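Local coordinates for glutathione s-transferase I (Zea mays, PDB 1AXD), which conjugates glutathione to electrophilic compounds, herbicides among them, and so takes part in their detoxification, at residues 137-142 with 184-189; 173-178 with 191-196; 57-62 with 71-76. One frame throughout, in Å; residues are numbered along the deposited sequence.

Interaction 1: residues 137-142 with 184-189; sequences KLKKVL and DAYPHV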
ATOM      1  N   LYS A 137       2.504 -19.734  -0.384  1.00 34.57           N
ATOM      2  CA  LYS A 137       2.857 -18.363  -0.707  1.00 33.22           C
ATOM      3  C   LYS A 137       3.454 -17.683   0.506  1.00 27.49           C
ATOM      4  O   LYS A 137       4.542 -17.142   0.418  1.00 27.07           O
ATOM      5  CB  LYS A 137       1.618 -17.621  -1.231  1.00 35.57           C
ATOM      6  CG  LYS A 137       1.039 -18.280  -2.485  1.00 41.84           C
ATOM      7  CD  LYS A 137      -0.235 -17.607  -2.992  1.00 52.47           C
ATOM      8  CE  LYS A 137      -0.822 -18.358  -4.199  1.00 52.63           C
ATOM      9  NZ  LYS A 137      -2.206 -17.906  -4.550  1.00 57.26           N
ATOM     10  N   LEU A 138       2.778 -17.778   1.640  1.00 26.17           N
ATOM     11  CA  LEU A 138       3.240 -17.177   2.887  1.00 29.87           C
ATOM     12  C   LEU A 138       4.579 -17.741   3.304  1.00 32.02           C
ATOM     13  O   LEU A 138       5.426 -17.000   3.788  1.00 34.25           O
ATOM     14  CB  LEU A 138       2.212 -17.451   3.989  1.00 28.24           C
ATOM     15  CG  LEU A 138       2.485 -16.929   5.392  1.00 24.56           C
ATOM     16  CD1 LEU A 138       2.606 -15.391   5.357  1.00 25.24           C
ATOM     17  CD2 LEU A 138       1.332 -17.371   6.316  1.00 27.43           C
ATOM     18  N   LYS A 139       4.761 -19.041   3.097  1.00 31.44           N
ATOM     19  CA  LYS A 139       5.983 -19.742   3.448  1.00 27.03           C
ATOM     20  C   LYS A 139       7.160 -19.100   2.836  1.00 24.56           C
ATOM     21  O   LYS A 139       8.156 -18.919   3.510  1.00 27.90           O
ATOM     22  CB  LYS A 139       5.881 -21.181   2.967  1.00 31.83           C
ATOM     23  CG  LYS A 139       6.843 -22.132   3.618  1.00 37.18           C
ATOM     24  CD  LYS A 139       6.615 -23.545   3.108  1.00 40.02           C
ATOM     25  CE  LYS A 139       5.151 -23.945   3.233  1.00 40.67           C
ATOM     26  NZ  LYS A 139       4.601 -23.694   4.593  1.00 46.24           N
ATOM     27  N   LYS A 140       7.056 -18.724   1.571  1.00 21.87           N
ATOM     28  CA  LYS A 140       8.166 -18.087   0.889  1.00 26.18           C
ATOM     29  C   LYS A 140       8.437 -16.711   1.467  1.00 29.57           C
ATOM     30  O   LYS A 140       9.582 -16.280   1.472  1.00 32.32           O
ATOM     31  CB  LYS A 140       7.884 -18.005  -0.607  1.00 31.72           C
ATOM     32  CG  LYS A 140       7.183 -19.242  -1.179  1.00 45.99           C
ATOM     33  CD  LYS A 140       7.801 -20.555  -0.672  1.00 58.64           C
ATOM     34  CE  LYS A 140       6.899 -21.767  -0.975  1.00 65.47           C
ATOM     35  NZ  LYS A 140       7.353 -23.042  -0.317  1.00 66.21           N
ATOM     36  N   VAL A 141       7.402 -16.037   1.964  1.00 25.90           N
ATOM     37  CA  VAL A 141       7.562 -14.714   2.558  1.00 20.09           C
ATOM     38  C   VAL A 141       8.253 -14.831   3.884  1.00 21.53           C
ATOM     39  O   VAL A 141       9.098 -14.001   4.198  1.00 24.85           O
ATOM     40  CB  VAL A 141       6.204 -14.010   2.800  1.00 19.43           C
ATOM     41  CG1 VAL A 141       6.427 -12.666   3.517  1.00 11.78           C
ATOM     42  CG2 VAL A 141       5.450 -13.799   1.474  1.00 15.50           C
ATOM     43  N   LEU A 142       7.870 -15.818   4.688  1.00 22.43           N
ATOM     44  CA  LEU A 142       8.483 -16.005   5.999  1.00 21.49           C
ATOM     45  C   LEU A 142       9.953 -16.344   5.894  1.00 19.45           C
ATOM     46  O   LEU A 142      10.701 -15.960   6.768  1.00 23.48           O
ATOM     47  CB  LEU A 142       7.714 -17.041   6.829  1.00 22.05           C
ATOM     48  CG  LEU A 142       6.302 -16.645   7.289  1.00 21.91           C
ATOM     49  CD1 LEU A 142       5.618 -17.839   7.969  1.00 18.04           C
ATOM     50  CD2 LEU A 142       6.355 -15.438   8.250  1.00 17.07           C
ATOM     51  N   ASP A 184       6.827 -21.288  14.055  1.00 41.72           N
ATOM     52  CA  ASP A 184       7.834 -22.050  14.785  1.00 42.66           C
ATOM     53  C   ASP A 184       8.960 -22.462  13.881  1.00 42.19           C
ATOM     54  O   ASP A 184      10.051 -22.706  14.369  1.00 47.84           O
ATOM     55  CB  ASP A 184       7.220 -23.287  15.459  1.00 43.15           C
ATOM     56  CG  ASP A 184       6.338 -22.940  16.660  1.00 43.22           C
ATOM     57  OD1 ASP A 184       6.801 -22.237  17.584  1.00 44.80           O
ATOM     58  OD2 ASP A 184       5.178 -23.391  16.689  1.00 46.88           O
ATOM     59  N   ALA A 185       8.715 -22.518  12.573  1.00 38.54           N
ATOM     60  CA  ALA A 185       9.751 -22.910  11.623  1.00 32.57           C
ATOM     61  C   ALA A 185      10.702 -21.792  11.348  1.00 32.69           C
ATOM     62  O   ALA A 185      11.710 -22.011  10.695  1.00 33.04           O
ATOM     63  CB  ALA A 185       9.114 -23.423  10.328  1.00 28.60           C
ATOM     64  N   TYR A 186      10.411 -20.607  11.874  1.00 33.19           N
ATOM     65  CA  TYR A 186      11.257 -19.443  11.649  1.00 30.51           C
ATOM     66  C   TYR A 186      11.559 -18.778  12.965  1.00 29.34           C
ATOM     67  O   TYR A 186      10.934 -17.797  13.307  1.00 31.54           O
ATOM     68  CB  TYR A 186      10.555 -18.492  10.671  1.00 28.38           C
ATOM     69  CG  TYR A 186      10.096 -19.182   9.390  1.00 21.63           C
ATOM     70  CD1 TYR A 186      10.983 -19.413   8.341  1.00 16.00           C
ATOM     71  CD2 TYR A 186       8.786 -19.652   9.254  1.00 22.21           C
ATOM     72  CE1 TYR A 186      10.581 -20.102   7.190  1.00 13.39           C
ATOM     73  CE2 TYR A 186       8.378 -20.344   8.100  1.00 17.41           C
ATOM     74  CZ  TYR A 186       9.284 -20.561   7.084  1.00 11.85           C
ATOM     75  OH  TYR A 186       8.901 -21.254   5.966  1.00 24.60           O
ATOM     76  N   PRO A 187      12.571 -19.271  13.688  1.00 28.88           N
ATOM     77  CA  PRO A 187      13.059 -18.819  14.993  1.00 28.24           C
ATOM     78  C   PRO A 187      13.099 -17.349  15.196  1.00 31.96           C
ATOM     79  O   PRO A 187      12.647 -16.876  16.228  1.00 36.03           O
ATOM     80  CB  PRO A 187      14.462 -19.411  15.046  1.00 25.01           C
ATOM     81  CG  PRO A 187      14.302 -20.672  14.332  1.00 25.48           C
ATOM     82  CD  PRO A 187      13.477 -20.294  13.135  1.00 27.96           C
ATOM     83  N   HIS A 188      13.684 -16.621  14.250  1.00 35.30           N
ATOM     84  CA  HIS A 188      13.788 -15.163  14.358  1.00 33.19           C
ATOM     85  C   HIS A 188      12.478 -14.423  14.205  1.00 30.88           C
ATOM     86  O   HIS A 188      12.282 -13.429  14.886  1.00 30.55           O
ATOM     87  CB  HIS A 188      14.846 -14.643  13.397  1.00 29.41           C
ATOM     88  CG  HIS A 188      16.232 -15.058  13.768  1.00 28.48           C
ATOM     89  ND1 HIS A 188      16.922 -16.046  13.100  1.00 27.78           N
ATOM     90  CD2 HIS A 188      17.057 -14.620  14.749  1.00 28.98           C
ATOM     91  CE1 HIS A 188      18.114 -16.197  13.651  1.00 29.07           C
ATOM     92  NE2 HIS A 188      18.220 -15.343  14.654  1.00 28.25           N
ATOM     93  N   VAL A 189      11.589 -14.907  13.334  1.00 27.29           N
ATOM     94  CA  VAL A 189      10.276 -14.285  13.162  1.00 26.26           C
ATOM     95  C   VAL A 189       9.517 -14.562  14.447  1.00 29.08           C
ATOM     96  O   VAL A 189       8.871 -13.660  14.967  1.00 29.52           O
ATOM     97  CB  VAL A 189       9.501 -14.872  11.945  1.00 20.84           C
ATOM     98  CG1 VAL A 189       8.137 -14.190  11.794  1.00 18.65           C
ATOM     99  CG2 VAL A 189      10.318 -14.697  10.654  1.00 16.14           C
TER
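The phenol ring of Y186 lies between two aliphatic groups, with CB of L142 over one face and its own neighbour's methyl, A185 CB, toward the rim of the other. L142 CB stands 3.7 Å from the centroid of the Y186 ring and 16° off the ring normal, a CH-pi contact made by a methylene rather than a methyl. The branch end of L142 adds to it: CD1 of L142 comes to 3.7 Å from CE2 of Y186, on the same side of the plane but outside the rim. At the far end of the ring the hydroxyl meets the aliphatic part of K139, whose CG comes to 3.2 Å from Y186 OH, the two side chains crossing at about a right angle. CG of Y186 is anti to its carbonyl carbon (chi1 -52°), which turns the ring toward L142 and K139 of helix 128-151; Y186 itself is the N-cap of helix 187-198. V189, the third residue of that helix, closes the patch more loosely, its CG1 lying 4.2 Å from CD2 of L142. The contact is mainly apolar packing, in which a tyrosine at a helix start covers a leucine of an earlier helix, 128-151. Around it, H188 hydrogen-bonds through ND1 to E146, the residue on which Y186 and P187 also pack, so that the beginning of helix 187-198 is held by polar as well as apolar groups. Helix 128-151 in turn rests its L138, V141 and L142 on helix 88-122, within the all-helical C-terminal domain of the glutathione transferase fold.

Interaction 2: residues 173-178 with 191-196; sequences CLFATP and AWWSGL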
ATOM      1  N   CYS A 173      -4.508 -12.539  14.815  1.00 27.64           N
ATOM      2  CA  CYS A 173      -5.563 -13.422  14.340  1.00 28.17           C
ATOM      3  C   CYS A 173      -4.984 -14.741  13.994  1.00 29.79           C
ATOM      4  O   CYS A 173      -5.524 -15.751  14.401  1.00 34.63           O
ATOM      5  CB  CYS A 173      -6.263 -12.832  13.123  1.00 29.95           C
ATOM      6  SG  CYS A 173      -7.425 -11.531  13.504  1.00 36.89           S
ATOM      7  N   LEU A 174      -3.884 -14.750  13.252  1.00 32.28           N
ATOM      8  CA  LEU A 174      -3.232 -16.003  12.881  1.00 32.91           C
ATOM      9  C   LEU A 174      -2.909 -16.793  14.146  1.00 35.94           C
ATOM     10  O   LEU A 174      -3.147 -17.993  14.189  1.00 36.75           O
ATOM     11  CB  LEU A 174      -1.944 -15.711  12.100  1.00 25.88           C
ATOM     12  CG  LEU A 174      -1.049 -16.905  11.765  1.00 20.08           C
ATOM     13  CD1 LEU A 174      -1.780 -17.842  10.784  1.00 17.85           C
ATOM     14  CD2 LEU A 174       0.283 -16.402  11.176  1.00 19.30           C
ATOM     15  N   PHE A 175      -2.449 -16.093  15.181  1.00 38.01           N
ATOM     16  CA  PHE A 175      -2.081 -16.708  16.449  1.00 36.49           C
ATOM     17  C   PHE A 175      -3.244 -17.272  17.231  1.00 37.02           C
ATOM     18  O   PHE A 175      -3.022 -17.869  18.268  1.00 44.10           O
ATOM     19  CB  PHE A 175      -1.305 -15.706  17.303  1.00 33.15           C
ATOM     20  CG  PHE A 175      -0.127 -16.302  17.997  1.00 35.41           C
ATOM     21  CD1 PHE A 175       0.901 -16.889  17.263  1.00 37.59           C
ATOM     22  CD2 PHE A 175      -0.045 -16.299  19.386  1.00 40.81           C
ATOM     23  CE1 PHE A 175       2.000 -17.471  17.896  1.00 36.35           C
ATOM     24  CE2 PHE A 175       1.050 -16.878  20.040  1.00 42.90           C
ATOM     25  CZ  PHE A 175       2.076 -17.466  19.288  1.00 42.20           C
ATOM     26  N   ALA A 176      -4.473 -17.055  16.783  1.00 34.91           N
ATOM     27  CA  ALA A 176      -5.628 -17.605  17.485  1.00 35.56           C
ATOM     28  C   ALA A 176      -6.029 -18.909  16.850  1.00 38.48           C
ATOM     29  O   ALA A 176      -6.933 -19.558  17.350  1.00 43.52           O
ATOM     30  CB  ALA A 176      -6.797 -16.605  17.473  1.00 33.78           C
ATOM     31  N   THR A 177      -5.357 -19.301  15.772  1.00 36.73           N
ATOM     32  CA  THR A 177      -5.687 -20.536  15.074  1.00 33.00           C
ATOM     33  C   THR A 177      -4.566 -21.536  15.145  1.00 35.50           C
ATOM     34  O   THR A 177      -3.455 -21.174  15.515  1.00 34.47           O
ATOM     35  CB  THR A 177      -6.026 -20.251  13.600  1.00 29.05           C
ATOM     36  OG1 THR A 177      -4.823 -19.976  12.870  1.00 25.12           O
ATOM     37  CG2 THR A 177      -6.974 -19.042  13.503  1.00 26.40           C
ATOM     38  N   PRO A 178      -4.823 -22.800  14.764  1.00 37.33           N
ATOM     39  CA  PRO A 178      -3.777 -23.826  14.808  1.00 37.04           C
ATOM     40  C   PRO A 178      -2.632 -23.571  13.853  1.00 34.44           C
ATOM     41  O   PRO A 178      -1.619 -24.239  13.959  1.00 36.40           O
ATOM     42  CB  PRO A 178      -4.542 -25.104  14.452  1.00 37.59           C
ATOM     43  CG  PRO A 178      -5.622 -24.609  13.559  1.00 37.03           C
ATOM     44  CD  PRO A 178      -6.093 -23.382  14.295  1.00 35.50           C
ATOM     45  N   ALA A 191      10.755 -15.177  17.584  1.00 30.54           N
ATOM     46  CA  ALA A 191      11.285 -14.346  18.663  1.00 31.79           C
ATOM     47  C   ALA A 191      10.748 -12.954  18.513  1.00 30.16           C
ATOM     48  O   ALA A 191      10.248 -12.390  19.472  1.00 30.00           O
ATOM     49  CB  ALA A 191      12.821 -14.356  18.617  1.00 35.33           C
ATOM     50  N   TRP A 192      10.854 -12.424  17.299  1.00 32.69           N
ATOM     51  CA  TRP A 192      10.370 -11.094  16.926  1.00 33.07           C
ATOM     52  C   TRP A 192       8.915 -10.902  17.322  1.00 33.04           C
ATOM     53  O   TRP A 192       8.582  -9.884  17.917  1.00 34.52           O
ATOM     54  CB  TRP A 192      10.537 -10.933  15.406  1.00 29.94           C
ATOM     55  CG  TRP A 192       9.825  -9.774  14.789  1.00 26.35           C
ATOM     56  CD1 TRP A 192      10.155  -8.454  14.896  1.00 20.88           C
ATOM     57  CD2 TRP A 192       8.685  -9.836  13.926  1.00 23.90           C
ATOM     58  NE1 TRP A 192       9.293  -7.693  14.151  1.00 22.06           N
ATOM     59  CE2 TRP A 192       8.380  -8.515  13.544  1.00 25.04           C
ATOM     60  CE3 TRP A 192       7.896 -10.885  13.431  1.00 27.34           C
ATOM     61  CZ2 TRP A 192       7.315  -8.210  12.690  1.00 26.43           C
ATOM     62  CZ3 TRP A 192       6.844 -10.586  12.585  1.00 25.71           C
ATOM     63  CH2 TRP A 192       6.563  -9.258  12.220  1.00 27.80           C
ATOM     64  N   TRP A 193       8.069 -11.872  16.991  1.00 30.71           N
ATOM     65  CA  TRP A 193       6.651 -11.817  17.321  1.00 30.99           C
ATOM     66  C   TRP A 193       6.418 -11.850  18.814  1.00 32.87           C
ATOM     67  O   TRP A 193       5.463 -11.254  19.281  1.00 34.04           O
ATOM     68  CB  TRP A 193       5.916 -12.975  16.646  1.00 31.96           C
ATOM     69  CG  TRP A 193       4.478 -13.063  17.014  1.00 27.44           C
ATOM     70  CD1 TRP A 193       3.834 -14.141  17.533  1.00 23.18           C
ATOM     71  CD2 TRP A 193       3.513 -12.007  16.945  1.00 30.59           C
ATOM     72  NE1 TRP A 193       2.527 -13.820  17.804  1.00 28.15           N
ATOM     73  CE2 TRP A 193       2.304 -12.515  17.454  1.00 28.51           C
ATOM     74  CE3 TRP A 193       3.555 -10.676  16.505  1.00 31.70           C
ATOM     75  CZ2 TRP A 193       1.146 -11.742  17.540  1.00 27.63           C
ATOM     76  CZ3 TRP A 193       2.402  -9.908  16.591  1.00 29.22           C
ATOM     77  CH2 TRP A 193       1.216 -10.444  17.107  1.00 29.25           C
ATOM     78  N   SER A 194       7.252 -12.567  19.555  1.00 35.44           N
ATOM     79  CA  SER A 194       7.106 -12.634  21.008  1.00 39.00           C
ATOM     80  C   SER A 194       7.489 -11.300  21.606  1.00 38.44           C
ATOM     81  O   SER A 194       6.820 -10.832  22.521  1.00 41.09           O
ATOM     82  CB  SER A 194       8.001 -13.734  21.586  1.00 39.39           C
ATOM     83  OG  SER A 194       7.799 -14.962  20.909  1.00 47.45           O
ATOM     84  N   GLY A 195       8.550 -10.690  21.087  1.00 33.00           N
ATOM     85  CA  GLY A 195       8.979  -9.408  21.601  1.00 30.18           C
ATOM     86  C   GLY A 195       7.862  -8.396  21.485  1.00 28.99           C
ATOM     87  O   GLY A 195       7.605  -7.640  22.406  1.00 28.18           O
ATOM     88  N   LEU A 196       7.198  -8.407  20.333  1.00 30.60           N
ATOM     89  CA  LEU A 196       6.090  -7.500  20.070  1.00 31.23           C
ATOM     90  C   LEU A 196       4.947  -7.807  20.957  1.00 32.89           C
ATOM     91  O   LEU A 196       4.337  -6.890  21.462  1.00 37.09           O
ATOM     92  CB  LEU A 196       5.640  -7.581  18.604  1.00 26.40           C
ATOM     93  CG  LEU A 196       6.563  -7.004  17.524  1.00 24.63           C
ATOM     94  CD1 LEU A 196       5.976  -7.300  16.145  1.00 18.75           C
ATOM     95  CD2 LEU A 196       6.738  -5.489  17.696  1.00 20.81           C
TER
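An edge-to-face aromatic pair joins the turn that follows helix 168-174 to helix 187-198 in the C-terminal domain, where F175 offers a ring face and W193 an indole edge. The NE1 corner of W193 sits over the centre of the F175 ring, 3.5 Å above its plane, and W193 NE1 is also 3.5 Å from F175 CD1. The F175 ring and the five-membered ring of W193 have centroids 4.6 Å apart and planes at 69°, a T-shaped arrangement that directs the polar corner of the indole at the pi cloud. CD1 of W193 extends the contact along the same edge, 3.8 Å from CE1 of F175. The first torsion of W193, 175°, swings the indole out from helix 187-198 toward the turn. F175 belongs to a type I beta turn from L174 to T177. This turn is fastened at L174 O, which accepts both T177 N and T177 OG1; the hydroxyl lies 2.9 Å from L174 O, in the carbonyl plane on a lone pair. The F175 half of the pair is thus carried by a turn whose backbone is fixed by its own bonds. Beyond it, W193 packs on V168, T171 and L172, so the indole lies against helix 168-174 as well as F175, while L174 and T177 lean on helix 88-122.

Interaction 3: residues 57-62 with 71-76; sequences LQDGDL and CKYAAR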
ATOM      1  N   LEU A  57     -10.791   7.932  10.469  1.00 22.33           N
ATOM      2  CA  LEU A  57     -10.369   8.653  11.672  1.00 26.74           C
ATOM      3  C   LEU A  57     -10.715  10.124  11.603  1.00 30.41           C
ATOM      4  O   LEU A  57     -10.631  10.721  10.534  1.00 26.31           O
ATOM      5  CB  LEU A  57      -8.860   8.512  11.921  1.00 28.99           C
ATOM      6  CG  LEU A  57      -8.362   9.116  13.251  1.00 28.83           C
ATOM      7  CD1 LEU A  57      -8.332   8.048  14.349  1.00 22.72           C
ATOM      8  CD2 LEU A  57      -6.964   9.717  13.085  1.00 31.41           C
ATOM      9  N   GLN A  58     -11.092  10.701  12.735  1.00 33.39           N
ATOM     10  CA  GLN A  58     -11.426  12.112  12.790  1.00 35.07           C
ATOM     11  C   GLN A  58     -10.666  12.798  13.866  1.00 35.80           C
ATOM     12  O   GLN A  58     -10.751  12.394  15.021  1.00 34.55           O
ATOM     13  CB  GLN A  58     -12.916  12.308  13.031  1.00 36.13           C
ATOM     14  CG  GLN A  58     -13.316  13.770  13.125  1.00 43.72           C
ATOM     15  CD  GLN A  58     -14.760  13.952  13.539  1.00 49.42           C
ATOM     16  OE1 GLN A  58     -15.494  12.987  13.703  1.00 49.39           O
ATOM     17  NE2 GLN A  58     -15.175  15.199  13.704  1.00 51.02           N
ATOM     18  N   ASP A  59      -9.885  13.801  13.489  1.00 36.28           N
ATOM     19  CA  ASP A  59      -9.125  14.576  14.451  1.00 37.69           C
ATOM     20  C   ASP A  59      -9.628  15.960  14.301  1.00 36.66           C
ATOM     21  O   ASP A  59      -9.210  16.649  13.389  1.00 34.21           O
ATOM     22  CB  ASP A  59      -7.625  14.519  14.152  1.00 40.92           C
ATOM     23  CG  ASP A  59      -6.774  14.930  15.345  1.00 42.33           C
ATOM     24  OD1 ASP A  59      -7.340  15.270  16.413  1.00 46.82           O
ATOM     25  OD2 ASP A  59      -5.532  14.896  15.220  1.00 39.50           O
ATOM     26  N   GLY A  60     -10.573  16.348  15.151  1.00 37.94           N
ATOM     27  CA  GLY A  60     -11.145  17.675  15.066  1.00 35.82           C
ATOM     28  C   GLY A  60     -12.014  17.724  13.831  1.00 37.14           C
ATOM     29  O   GLY A  60     -13.061  17.105  13.785  1.00 38.53           O
ATOM     30  N   ASP A  61     -11.542  18.424  12.810  1.00 40.20           N
ATOM     31  CA  ASP A  61     -12.279  18.551  11.556  1.00 45.03           C
ATOM     32  C   ASP A  61     -11.554  17.805  10.461  1.00 43.54           C
ATOM     33  O   ASP A  61     -11.977  17.865   9.311  1.00 46.50           O
ATOM     34  CB  ASP A  61     -12.390  20.025  11.170  1.00 54.14           C
ATOM     35  CG  ASP A  61     -11.035  20.646  10.869  1.00 64.54           C
ATOM     36  OD1 ASP A  61     -10.270  20.891  11.831  1.00 69.57           O
ATOM     37  OD2 ASP A  61     -10.725  20.855   9.672  1.00 70.64           O
ATOM     38  N   LEU A  62     -10.438  17.170  10.804  1.00 39.08           N
ATOM     39  CA  LEU A  62      -9.646  16.414   9.849  1.00 36.22           C
ATOM     40  C   LEU A  62     -10.216  15.024   9.717  1.00 36.38           C
ATOM     41  O   LEU A  62     -10.452  14.373  10.728  1.00 35.54           O
ATOM     42  CB  LEU A  62      -8.186  16.353  10.318  1.00 33.43           C
ATOM     43  CG  LEU A  62      -7.175  15.604   9.448  1.00 31.50           C
ATOM     44  CD1 LEU A  62      -7.015  16.330   8.105  1.00 31.40           C
ATOM     45  CD2 LEU A  62      -5.823  15.517  10.170  1.00 26.82           C
ATOM     46  N   CYS A  71      -2.388   5.301  10.250  1.00 21.74           N
ATOM     47  CA  CYS A  71      -1.273   4.879  11.082  1.00 18.18           C
ATOM     48  C   CYS A  71      -0.130   5.858  10.990  1.00 18.61           C
ATOM     49  O   CYS A  71       0.354   6.291  12.012  1.00 29.33           O
ATOM     50  CB  CYS A  71      -0.799   3.468  10.677  1.00 22.75           C
ATOM     51  SG  CYS A  71      -2.021   2.103  10.820  1.00 22.03           S
ATOM     52  N   LYS A  72       0.296   6.230   9.791  1.00 18.36           N
ATOM     53  CA  LYS A  72       1.400   7.172   9.664  1.00 16.46           C
ATOM     54  C   LYS A  72       1.058   8.469  10.327  1.00 18.88           C
ATOM     55  O   LYS A  72       1.931   9.099  10.880  1.00 21.89           O
ATOM     56  CB  LYS A  72       1.764   7.416   8.201  1.00 17.58           C
ATOM     57  CG  LYS A  72       2.147   6.172   7.438  1.00 29.19           C
ATOM     58  CD  LYS A  72       2.683   6.515   6.055  1.00 36.82           C
ATOM     59  CE  LYS A  72       2.824   5.268   5.159  1.00 43.52           C
ATOM     60  NZ  LYS A  72       1.519   4.615   4.803  1.00 42.24           N
ATOM     61  N   TYR A  73      -0.200   8.877  10.286  1.00 18.89           N
ATOM     62  CA  TYR A  73      -0.611  10.120  10.924  1.00 18.18           C
ATOM     63  C   TYR A  73      -0.501  10.076  12.432  1.00 20.61           C
ATOM     64  O   TYR A  73      -0.040  11.035  13.021  1.00 25.74           O
ATOM     65  CB  TYR A  73      -2.042  10.452  10.538  1.00 17.75           C
ATOM     66  CG  TYR A  73      -2.588  11.680  11.222  1.00 20.00           C
ATOM     67  CD1 TYR A  73      -2.262  12.951  10.771  1.00 18.96           C
ATOM     68  CD2 TYR A  73      -3.480  11.569  12.283  1.00 20.22           C
ATOM     69  CE1 TYR A  73      -2.814  14.071  11.346  1.00 25.11           C
ATOM     70  CE2 TYR A  73      -4.040  12.690  12.863  1.00 20.56           C
ATOM     71  CZ  TYR A  73      -3.704  13.935  12.387  1.00 24.28           C
ATOM     72  OH  TYR A  73      -4.300  15.048  12.914  1.00 30.08           O
ATOM     73  N   ALA A  74      -0.956   9.006  13.064  1.00 18.33           N
ATOM     74  CA  ALA A  74      -0.876   8.922  14.511  1.00 19.61           C
ATOM     75  C   ALA A  74       0.557   8.974  14.985  1.00 25.00           C
ATOM     76  O   ALA A  74       0.821   9.506  16.056  1.00 27.28           O
ATOM     77  CB  ALA A  74      -1.569   7.660  14.988  1.00 23.49           C
ATOM     78  N   ALA A  75       1.480   8.410  14.213  1.00 26.07           N
ATOM     79  CA  ALA A  75       2.889   8.426  14.592  1.00 26.85           C
ATOM     80  C   ALA A  75       3.435   9.785  14.290  1.00 27.40           C
ATOM     81  O   ALA A  75       4.032  10.403  15.145  1.00 30.21           O
ATOM     82  CB  ALA A  75       3.655   7.333  13.837  1.00 20.66           C
ATOM     83  N   ARG A  76       3.165  10.262  13.092  1.00 28.62           N
ATOM     84  CA  ARG A  76       3.601  11.565  12.621  1.00 32.76           C
ATOM     85  C   ARG A  76       3.182  12.683  13.595  1.00 33.56           C
ATOM     86  O   ARG A  76       3.895  13.667  13.723  1.00 33.60           O
ATOM     87  CB  ARG A  76       2.961  11.782  11.244  1.00 33.28           C
ATOM     88  CG  ARG A  76       3.557  12.860  10.372  1.00 40.17           C
ATOM     89  CD  ARG A  76       2.624  13.138   9.186  1.00 45.76           C
ATOM     90  NE  ARG A  76       2.667  12.094   8.163  1.00 39.78           N
ATOM     91  CZ  ARG A  76       3.715  11.886   7.374  1.00 39.99           C
ATOM     92  NH1 ARG A  76       4.799  12.642   7.501  1.00 39.38           N
ATOM     93  NH2 ARG A  76       3.670  10.949   6.439  1.00 40.71           N
TER
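Y73 reaches from helix 67-78 to the beta hairpin and donates its phenolic hydrogen to D59, with Y73 OH 2.6 Å from D59 OD2. The carboxylate oxygen lies at the edge of the tyrosine ring, in its plane, whereas the carboxylate itself is turned 80° against that ring. The hydroxyl approaches OD2 from its anti side, 19° out of the carboxylate plane. Two leucine methyls lie on one side of the ring, each oblique to it: L62 CD2 near the hydroxyl end, 3.5 Å from CZ of Y73, and L57 CD2 nearer the other, 4.0 Å from CD2 of Y73. A chi1 of 176° stretches Y73 away from the helix backbone and carries the hydroxyl across to the strand. Behind this shell, D59 and L62 are locked together by reciprocal backbone bonds, each N to the other's O at 2.9 Å, around a type II' turn with G60 at its bend. Q58 steadies the turn, its NE2 bonding to G60 O at 2.8 Å. The hairpin strands 56-59 and 62-65 form one end of the thioredoxin-like sheet, and the second subunit's L88 and E89 pack on Y73 and L62. D59 OD2 also forms a salt bridge with K77. The ammonium probably favours the ionised carboxylate, and a charged oxygen can accept from the phenol while paired with K77, joining hairpin and helix through a polar contact with L62 beside the hydroxyl.

Interaction 3 comes first along the chain and closes before the others open, tying the hairpin of the N-terminal thioredoxin-like domain to helix 67-78. Interactions 1 and 2 belong to the helical C-terminal domain, with centres 12 Å apart; their segments alternate in sequence, and both use helix 187-198, interaction 1 at its start and interaction 2 farther along. One helix is thereby packed against helix 128-151 and against helix 168-174 with the turn after it. Interaction 3 lies on the opposite side of the chain's centre, its own centre 33 Å from that of interaction 1 and 27 Å from that of interaction 2. Two of the contacts thus lie within the helical domain, while interaction 3, in the N-terminal domain, borders the second subunit.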